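Side-chain contact in metal transporter CNNM3 (Homo sapiens, PDB 6DFD), which probably takes part in magnesium efflux across the membrane, its cyclic nucleotide-binding homology domain serving in dimerization: residues K193-R196 with L197-L200. The protein carries 6 engineered substitutions. Sequence-based numbering, arbitrary orientation.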
ATOM      1  N   LYS A 193      -6.388 -16.639  -3.023  1.00 33.21           N
ATOM      2  CA  LYS A 193      -5.156 -16.805  -3.788  1.00 34.48           C
ATOM      3  C   LYS A 193      -5.479 -17.438  -5.131  1.00 35.07           C
ATOM      4  O   LYS A 193      -5.958 -18.578  -5.185  1.00 36.30           O
ATOM      5  CB  LYS A 193      -4.154 -17.682  -3.044  1.00 36.46           C
ATOM      6  CG  LYS A 193      -2.809 -17.804  -3.739  1.00 43.24           C
ATOM      7  CD  LYS A 193      -1.961 -18.909  -3.108  1.00 53.73           C
ATOM      8  CE  LYS A 193      -0.474 -18.704  -3.364  1.00 63.50           C
ATOM      9  NZ  LYS A 193       0.373 -19.732  -2.678  1.00 70.34           N
ATOM     10  N   VAL A 194      -5.178 -16.723  -6.210  1.00 34.06           N
ATOM     11  CA  VAL A 194      -5.443 -17.202  -7.564  1.00 34.75           C
ATOM     12  C   VAL A 194      -4.121 -17.261  -8.308  1.00 35.81           C
ATOM     13  O   VAL A 194      -3.461 -16.230  -8.490  1.00 35.49           O
ATOM     14  CB  VAL A 194      -6.449 -16.310  -8.301  1.00 32.54           C
ATOM     15  CG1 VAL A 194      -6.645 -16.807  -9.739  1.00 32.51           C
ATOM     16  CG2 VAL A 194      -7.755 -16.305  -7.552  1.00 34.15           C
ATOM     17  N   THR A 195      -3.734 -18.461  -8.730  1.00 38.21           N
ATOM     18  CA  THR A 195      -2.517 -18.611  -9.500  1.00 40.27           C
ATOM     19  C   THR A 195      -2.777 -18.295 -10.966  1.00 39.32           C
ATOM     20  O   THR A 195      -3.918 -18.273 -11.441  1.00 38.88           O
ATOM     21  CB  THR A 195      -1.947 -20.029  -9.384  1.00 43.43           C
ATOM     22  OG1 THR A 195      -2.807 -20.954 -10.058  1.00 42.71           O
ATOM     23  CG2 THR A 195      -1.801 -20.447  -7.919  1.00 44.57           C
ATOM     24  N   ARG A 196      -1.689 -18.052 -11.686  1.00 40.19           N
ATOM     25  CA  ARG A 196      -1.800 -17.786 -13.112  1.00 42.44           C
ATOM     26  C   ARG A 196      -2.472 -18.947 -13.831  1.00 41.97           C
ATOM     27  O   ARG A 196      -3.317 -18.737 -14.707  1.00 42.27           O
ATOM     28  CB  ARG A 196      -0.415 -17.513 -13.692  1.00 47.09           C
ATOM     29  CG  ARG A 196      -0.411 -17.215 -15.183  1.00 53.24           C
ATOM     30  CD  ARG A 196       0.927 -16.650 -15.635  1.00 63.03           C
ATOM     31  NE  ARG A 196       2.058 -17.363 -15.044  1.00 71.68           N
ATOM     32  CZ  ARG A 196       3.335 -17.111 -15.319  1.00 76.25           C
ATOM     33  NH1 ARG A 196       3.662 -16.160 -16.185  1.00 78.68           N
ATOM     34  NH2 ARG A 196       4.291 -17.816 -14.726  1.00 75.88           N
ATOM     35  N   LEU A 197      -2.116 -20.185 -13.473  1.00 41.82           N
ATOM     36  CA  LEU A 197      -2.725 -21.334 -14.135  1.00 42.56           C
ATOM     37  C   LEU A 197      -4.209 -21.426 -13.809  1.00 40.06           C
ATOM     38  O   LEU A 197      -5.020 -21.746 -14.679  1.00 40.95           O
ATOM     39  CB  LEU A 197      -2.010 -22.625 -13.734  1.00 48.90           C
ATOM     40  CG  LEU A 197      -0.646 -22.887 -14.378  1.00 63.33           C
ATOM     41  CD1 LEU A 197      -0.054 -24.189 -13.851  1.00 70.80           C
ATOM     42  CD2 LEU A 197      -0.749 -22.934 -15.898  1.00 68.91           C
ATOM     43  N   GLN A 198      -4.587 -21.145 -12.563  1.00 39.96           N
ATOM     44  CA  GLN A 198      -6.007 -21.163 -12.219  1.00 40.75           C
ATOM     45  C   GLN A 198      -6.757 -20.067 -12.963  1.00 40.33           C
ATOM     46  O   GLN A 198      -7.879 -20.278 -13.441  1.00 41.55           O
ATOM     47  CB  GLN A 198      -6.187 -20.994 -10.718  1.00 41.17           C
ATOM     48  CG  GLN A 198      -5.688 -22.155  -9.887  1.00 46.11           C
ATOM     49  CD  GLN A 198      -5.674 -21.818  -8.405  1.00 49.45           C
ATOM     50  OE1 GLN A 198      -5.399 -20.685  -8.019  1.00 48.31           O
ATOM     51  NE2 GLN A 198      -5.989 -22.800  -7.572  1.00 53.82           N
ATOM     52  N   TYR A 199      -6.152 -18.887 -13.068  1.00 39.70           N
ATOM     53  CA  TYR A 199      -6.780 -17.789 -13.797  1.00 37.76           C
ATOM     54  C   TYR A 199      -6.984 -18.156 -15.262  1.00 40.68           C
ATOM     55  O   TYR A 199      -8.098 -18.058 -15.787  1.00 40.99           O
ATOM     56  CB  TYR A 199      -5.921 -16.530 -13.660  1.00 37.41           C
ATOM     57  CG  TYR A 199      -6.414 -15.364 -14.478  1.00 38.09           C
ATOM     58  CD1 TYR A 199      -7.517 -14.619 -14.066  1.00 36.63           C
ATOM     59  CD2 TYR A 199      -5.785 -15.004 -15.655  1.00 42.24           C
ATOM     60  CE1 TYR A 199      -7.972 -13.554 -14.808  1.00 38.35           C
ATOM     61  CE2 TYR A 199      -6.237 -13.938 -16.404  1.00 43.99           C
ATOM     62  CZ  TYR A 199      -7.328 -13.212 -15.973  1.00 42.06           C
ATOM     63  OH  TYR A 199      -7.789 -12.152 -16.731  1.00 44.04           O
ATOM     64  N   LEU A 200      -5.919 -18.589 -15.936  1.00 43.85           N
ATOM     65  CA  LEU A 200      -6.021 -18.920 -17.356  1.00 48.04           C
ATOM     66  C   LEU A 200      -6.990 -20.075 -17.590  1.00 49.48           C
ATOM     67  O   LEU A 200      -7.738 -20.080 -18.580  1.00 51.31           O
ATOM     68  CB  LEU A 200      -4.636 -19.257 -17.910  1.00 52.29           C
ATOM     69  CG  LEU A 200      -3.590 -18.146 -17.776  1.00 57.04           C
ATOM     70  CD1 LEU A 200      -2.225 -18.634 -18.239  1.00 59.01           C
ATOM     71  CD2 LEU A 200      -3.995 -16.894 -18.544  1.00 61.83           C
TER
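T195 and Q198 hold each other by two reciprocal hydrogen bonds where strand 189-195 runs into helix 196-207. In the first, the side chain of T195 caps the helix: the amide N of Q198 donates to T195 OG1 at 3.1 Å. T195 has its hydroxyl between its own backbone N and carbonyl carbon (chi1 69°), which turns OG1 to the first turn of the helix. In the second, the backbone N of T195 donates to Q198 OE1 at 2.9 Å, and the bond is almost straight, 176° at the hydrogen. The donor lies somewhat out of the carbonyl plane of the amide. From CG the Q198 chain reaches back toward the strand end, with its CG 3.1 Å from T195 OG1. The two bonds occupy the backbone N-H of T195 and of Q198; the second also holds the amide oxygen of Q198 at the strand end.

Two i to i+4 backbone bonds open the helix. Y199 N donates to T195 O at 2.8 Å, and L200 N to R196 O at 2.9 Å.

Apolar contacts are few. V194 CG1 meets Y199 CB at 4.0 Å, on the buried side of the turn. The Y199 ring turns off toward V63, and its hydroxyl is hydrogen-bonded to V63 O. One turn apart on the helix, R196 and L200 run beside each other in a common direction, with R196 CG 3.8 Å from L200 CD1.

T195 as N-cap and Q198 three residues later form a capping box, which starts the last modelled helix, 196-207, directly after a strand of the beta-barrel in this cyclic nucleotide-binding homology domain.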